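Local coordinates for mandelate racemase/muconate lactonizing enzyme, C-terminal domain protein (Paracoccus denitrificans, PDB 4DWD) that binds magnesium and may act as a hydro-lyase, as a member of the mandelate racemase/muconate lactonizing group of the enolase superfamily, at residues F307-V312 and K321-A326. Residues are numbered along the deposited sequence; the frame is centred on the assembly and turned at random.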
loop_
_atom_site.group_PDB
_atom_site.type_symbol
_atom_site.label_atom_id
_atom_site.label_comp_id
_atom_site.label_asym_id
_atom_site.label_seq_id
_atom_site.Cartn_x
_atom_site.Cartn_y
_atom_site.Cartn_z
ATOM N N PHE B 307 -13.496 1.292 -40.173
ATOM C CA PHE B 307 -14.111 -0.012 -40.387
ATOM C C PHE B 307 -13.569 -1.052 -39.408
ATOM O O PHE B 307 -14.337 -1.820 -38.828
ATOM C CB PHE B 307 -13.940 -0.457 -41.841
ATOM C CG PHE B 307 -15.019 0.053 -42.751
ATOM C CD1 PHE B 307 -15.094 1.404 -43.085
ATOM C CD2 PHE B 307 -15.943 -0.822 -43.292
ATOM C CE1 PHE B 307 -16.088 1.868 -43.929
ATOM C CE2 PHE B 307 -16.939 -0.370 -44.136
ATOM C CZ PHE B 307 -17.016 0.984 -44.453
ATOM N N ALA B 308 -12.250 -1.079 -39.208
ATOM C CA ALA B 308 -11.685 -1.987 -38.210
ATOM C C ALA B 308 -12.281 -1.738 -36.828
ATOM O O ALA B 308 -12.684 -2.670 -36.130
ATOM C CB ALA B 308 -10.171 -1.850 -38.172
ATOM N N ASN B 309 -12.353 -0.464 -36.464
ATOM C CA ASN B 309 -12.904 -0.037 -35.179
ATOM C C ASN B 309 -14.341 -0.513 -34.979
ATOM O O ASN B 309 -14.661 -1.079 -33.928
ATOM C CB ASN B 309 -12.802 1.492 -35.062
ATOM C CG ASN B 309 -13.025 2.012 -33.646
ATOM O OD1 ASN B 309 -12.496 1.473 -32.679
ATOM N ND2 ASN B 309 -13.792 3.097 -33.528
ATOM N N ILE B 310 -15.204 -0.303 -35.978
ATOM C CA ILE B 310 -16.606 -0.731 -35.808
ATOM C C ILE B 310 -16.807 -2.261 -35.818
ATOM O O ILE B 310 -17.680 -2.767 -35.121
ATOM C CB ILE B 310 -17.607 0.010 -36.732
ATOM C CG1 ILE B 310 -17.365 -0.332 -38.209
ATOM C CG2 ILE B 310 -17.581 1.519 -36.447
ATOM C CD1 ILE B 310 -18.441 0.207 -39.135
ATOM N N HIS B 311 -15.993 -3.013 -36.558
ATOM C CA HIS B 311 -16.071 -4.475 -36.414
ATOM C C HIS B 311 -15.780 -4.885 -34.987
ATOM O O HIS B 311 -16.505 -5.692 -34.404
ATOM C CB HIS B 311 -15.141 -5.195 -37.383
ATOM C CG HIS B 311 -15.699 -5.314 -38.784
ATOM N ND1 HIS B 311 -16.494 -6.341 -39.159
ATOM C CD2 HIS B 311 -15.554 -4.494 -39.902
ATOM C CE1 HIS B 311 -16.839 -6.189 -40.456
ATOM N NE2 HIS B 311 -16.263 -5.057 -40.910
ATOM N N VAL B 312 -14.711 -4.348 -34.410
ATOM C CA VAL B 312 -14.383 -4.677 -33.020
ATOM C C VAL B 312 -15.466 -4.196 -32.058
ATOM O O VAL B 312 -15.898 -4.939 -31.196
ATOM C CB VAL B 312 -12.996 -4.125 -32.618
ATOM C CG1 VAL B 312 -12.789 -4.142 -31.103
ATOM C CG2 VAL B 312 -11.892 -4.909 -33.318
ATOM N N LYS B 321 -20.090 4.133 -24.274
ATOM C CA LYS B 321 -19.977 5.411 -24.979
ATOM C C LYS B 321 -20.033 5.120 -26.474
ATOM O O LYS B 321 -19.761 3.995 -26.892
ATOM C CB LYS B 321 -18.671 6.143 -24.595
ATOM C CG LYS B 321 -18.468 6.362 -23.091
ATOM C CD LYS B 321 -19.300 7.505 -22.534
ATOM C CE LYS B 321 -18.868 7.901 -21.124
ATOM N NZ LYS B 321 -18.991 6.809 -20.115
ATOM N N PRO B 322 -20.412 6.114 -27.284
ATOM C CA PRO B 322 -20.534 5.895 -28.717
ATOM C C PRO B 322 -19.194 5.790 -29.448
ATOM O O PRO B 322 -18.136 5.982 -28.863
ATOM C CB PRO B 322 -21.283 7.140 -29.202
ATOM C CG PRO B 322 -21.865 7.756 -27.978
ATOM C CD PRO B 322 -20.879 7.456 -26.898
ATOM N N VAL B 323 -19.278 5.492 -30.738
ATOM C CA VAL B 323 -18.119 5.419 -31.636
ATOM C C VAL B 323 -17.645 6.820 -32.032
ATOM O O VAL B 323 -18.435 7.664 -32.448
ATOM C CB VAL B 323 -18.500 4.647 -32.916
ATOM C CG1 VAL B 323 -17.327 4.606 -33.889
ATOM C CG2 VAL B 323 -18.955 3.233 -32.575
ATOM N N GLU B 324 -16.342 7.063 -31.927
ATOM C CA GLU B 324 -15.783 8.363 -32.301
ATOM C C GLU B 324 -15.916 8.687 -33.791
ATOM O O GLU B 324 -15.571 7.870 -34.652
ATOM C CB GLU B 324 -14.316 8.458 -31.884
ATOM C CG GLU B 324 -13.749 9.853 -32.143
ATOM C CD GLU B 324 -12.429 10.142 -31.454
ATOM O OE1 GLU B 324 -11.743 9.211 -30.994
ATOM O OE2 GLU B 324 -12.062 11.331 -31.413
ATOM N N LEU B 325 -16.424 9.890 -34.064
ATOM C CA LEU B 325 -16.468 10.478 -35.402
ATOM C C LEU B 325 -15.778 11.843 -35.372
ATOM O O LEU B 325 -16.359 12.861 -34.950
ATOM C CB LEU B 325 -17.903 10.576 -35.931
ATOM C CG LEU B 325 -18.045 11.227 -37.322
ATOM C CD1 LEU B 325 -17.357 10.378 -38.392
ATOM C CD2 LEU B 325 -19.513 11.438 -37.647
ATOM N N ALA B 326 -14.523 11.853 -35.813
ATOM C CA ALA B 326 -13.680 13.044 -35.686
ATOM C C ALA B 326 -13.765 13.992 -36.890
ATOM O O ALA B 326 -14.481 13.728 -37.858
ATOM C CB ALA B 326 -12.237 12.645 -35.387
HETATM O O HOH W 1 -14.508 4.758 -31.043
HETATM O O HOH W 2 -14.441 5.144 -35.759
#
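Val323 rests one methyl, CG1, against both Asn309 and Ile310, two neighbouring residues of the helix that packs beside its strand. CG1 lies 4.0 Å from Ile310 CG2, a methyl-to-methyl contact in which the two side chains cross at about a right angle. The same CG1 comes within 3.9 Å of Asn309 ND2, and here the side chains run past one another in opposite directions. In Val323, CG1 stands opposite the backbone N (chi1 178°), a setting that carries this branch to the helix. Valine suits this buried strand position: its compact, branched side chain reaches two helix residues with one methyl and has little freedom to move. Ile310, also beta-branched, meets it through its short branch, CG2, while CG1 and CD1 lead away from the strand.

Asn309 supplies the polar half of the contact. Its CG also lies anti to the backbone N (chi1 -166°), reaching the amide out toward the strand, where ND2 donates to two waters, each 3.1 Å from it. One water also accepts from Glu324 N at 3.1 Å; the other donates to Glu324 O at 3.2 Å. Through these two waters the buried amide nitrogen is linked to both the backbone N and O of Glu324, which suits asparagine: a short side chain with a two-hydrogen donor. The carboxylate of Glu324 turns to Gln299 N and Ser131 OG.

Helix 304-314 follows strand 294-295 and leads into strand 323-325, the eighth and last strand of the superfamily's (β/α)7β barrel, which pairs in parallel with strand 125-132. Val323, already in the barrel sheet, touches Leu126 and Phe347 there; Val312, on another face of the helix, packs on Ile278 and Met282 of helix 277-291.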